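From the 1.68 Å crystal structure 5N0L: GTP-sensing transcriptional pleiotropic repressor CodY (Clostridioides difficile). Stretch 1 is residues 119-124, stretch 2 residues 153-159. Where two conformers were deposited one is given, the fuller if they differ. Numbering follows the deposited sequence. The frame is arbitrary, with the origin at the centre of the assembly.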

# COMPACT_ATOMS: atom_id res chain seq x y z
N PRO A 119 -4.03 2.92 -26.48
CA PRO A 119 -4.38 1.99 -25.37
C PRO A 119 -3.53 2.22 -24.14
O PRO A 119 -2.31 2.46 -24.20
N ILE A 120 -4.14 2.10 -22.95
CA ILE A 120 -3.42 2.19 -21.71
C ILE A 120 -3.35 0.77 -21.16
O ILE A 120 -4.40 0.14 -20.89
N LEU A 121 -2.15 0.28 -21.01
CA LEU A 121 -1.86 -1.08 -20.65
C LEU A 121 -0.99 -1.04 -19.40
O LEU A 121 -0.20 -0.12 -19.15
N GLY A 122 -1.20 -2.03 -18.54
CA GLY A 122 -0.50 -2.11 -17.31
C GLY A 122 -0.59 -3.54 -16.92
O GLY A 122 -1.64 -4.09 -17.02
N SER A 123 0.56 -4.14 -16.58
CA SER A 123 0.69 -5.55 -16.27
C SER A 123 -0.13 -6.44 -17.20
O SER A 123 -1.06 -7.16 -16.77
N GLY A 124 0.24 -6.34 -18.49
CA GLY A 124 -0.44 -7.03 -19.61
C GLY A 124 -1.96 -6.93 -19.80
O GLY A 124 -2.52 -7.71 -20.58
N VAL A 153 2.61 5.57 -18.34
CA VAL A 153 2.69 6.04 -16.97
C VAL A 153 1.26 5.94 -16.27
O VAL A 153 1.20 5.43 -15.11
N VAL A 154 0.25 6.31 -16.99
CA VAL A 154 -1.17 6.08 -16.42
C VAL A 154 -1.37 4.61 -16.06
O VAL A 154 -1.76 4.30 -14.88
N GLY A 155 -0.98 3.70 -16.97
CA GLY A 155 -0.96 2.27 -16.69
C GLY A 155 -0.27 1.79 -15.42
O GLY A 155 -0.79 0.93 -14.68
N LEU A 156 0.88 2.39 -15.12
CA LEU A 156 1.65 2.11 -13.97
C LEU A 156 1.00 2.59 -12.71
O LEU A 156 1.32 2.10 -11.62
N GLU A 157 0.21 3.63 -12.87
CA GLU A 157 -0.39 4.34 -11.72
C GLU A 157 -1.78 3.84 -11.40
O GLU A 157 -2.25 4.09 -10.27
N ILE A 158 -2.42 3.19 -12.34
CA ILE A 158 -3.72 2.56 -12.07
C ILE A 158 -3.57 1.13 -11.54
O ILE A 158 -4.28 0.70 -10.59
N LEU A 159 -2.65 0.42 -12.23
CA LEU A 159 -2.28 -1.02 -12.17
C LEU A 159 -2.36 -1.67 -10.80
O LEU A 159 -3.36 -2.39 -10.55
OXT LEU A 159 -1.49 -1.53 -9.94

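What lets the strand 119-122 and the helix 153-158 run so close together? Glycine faces glycine where they meet: the CA of G122 lies 4.4 Å from the CA of G155, and the two axes approach to 6.5 Å, with 45° between their directions. Neither residue has a side chain, yet a CB on either would point toward the other stretch. An ideal CB on G155 would fall 2.1 Å from the O of L121, so that position is too tight for even one more carbon. An ideal CB on G122 would fall 2.6 Å from the O of G155, though this estimate depends on an oxygen whose place is less certain. The space is used by backbone instead: the CA of G155 sits 3.5 Å from the O of L121 in a CA-H...O contact with an angle of 154° at the hydrogen.

Which strand side chain does most of the packing? I120 does, pointing toward the helix from a buried position. Its chi1 is m (-64°) and its chi2 t (172°), a staggered, extended conformation. The CG2 of I120 lies 3.5 Å from the N of G155 and also comes within 4.2 Å of the CG1 of V154, which the CD1 of I120 meets at 3.9 Å. V154 leaves the helix sideways, and its t rotamer (chi1 177°) places CG1 to meet the isoleucine. This is an apolar contact between branched side chains, with no polar group needing a partner.

Why do the neighbouring side chains contribute so little? L121 alternates with I120 along the strand, so its CB points away from the helix; in this m,t side chain the CB of L121 is the nearest atom, 6.5 Å from the CA of G155, and the carbonyl makes the contact instead. Across the helix, V153 and L156 also point away; the end of L156 comes nearer but makes no contact. I158 does point toward the strand, but with its m,t rotamer the CD1 of I158 comes no nearer than 4.8 Å to the CG2 of I120.

What closes the contact at the end of the chain? L159, the C-terminal residue, points toward the first stretch with chi1 t (160°) and chi2 t (170°). Its CD1 reaches 4.0 Å from the CA of G122, where the absence of a side chain leaves room, and 3.2 Å from the OG of S123. S123 also points in, with chi1 m (-69°), but a hydroxyl against a methyl is simply a close approach. Both residues are poorly ordered, so that short distance deserves caution. No hydrogen bond joins the two stretches; the contact consists of apolar side-chain packing and close backbone approaches.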

# COMPACT_ATOMS: atom_id res chain seq x y z
CB PRO A 119 -4.13 0.61 -25.96
CG PRO A 119 -4.38 0.79 -27.45
CD PRO A 119 -3.84 2.17 -27.75
CB ILE A 120 -4.11 3.12 -20.68
CG1 ILE A 120 -4.16 4.56 -21.16
CG2 ILE A 120 -3.47 2.99 -19.33
CD1 ILE A 120 -4.95 5.63 -20.39
CB LEU A 121 -1.09 -1.78 -21.76
CG LEU A 121 -1.69 -1.71 -23.18
CD1 LEU A 121 -0.79 -2.37 -24.23
CD2 LEU A 121 -3.09 -2.29 -23.23
CB SER A 123 0.37 -5.78 -14.80
OG SER A 123 1.40 -5.19 -14.00
CB VAL A 153 3.16 7.48 -16.91
CG1 VAL A 153 2.90 8.16 -15.55
CG2 VAL A 153 4.65 7.47 -17.17
CB VAL A 154 -2.29 6.61 -17.33
CG1 VAL A 154 -3.73 6.26 -16.71
CG2 VAL A 154 -2.21 8.09 -17.58
CB LEU A 156 3.05 2.80 -14.02
CG LEU A 156 4.00 2.21 -15.05
CD1 LEU A 156 5.20 3.14 -15.03
CD2 LEU A 156 4.49 0.83 -14.69
CB GLU A 157 -0.44 5.83 -11.95
CG GLU A 157 0.92 6.50 -11.92
CD GLU A 157 1.60 6.55 -10.58
OE1 GLU A 157 2.84 6.65 -10.70
OE2 GLU A 157 0.93 6.52 -9.46
CB ILE A 158 -4.56 2.40 -13.32
CG1 ILE A 158 -4.98 3.72 -13.83
CG2 ILE A 158 -5.85 1.68 -12.87
CD1 ILE A 158 -5.72 3.58 -15.16
CB LEU A 159 -0.87 -1.17 -12.81
CG LEU A 159 0.18 -2.26 -12.71
CD1 LEU A 159 1.28 -2.00 -13.77
CD2 LEU A 159 0.82 -2.36 -11.32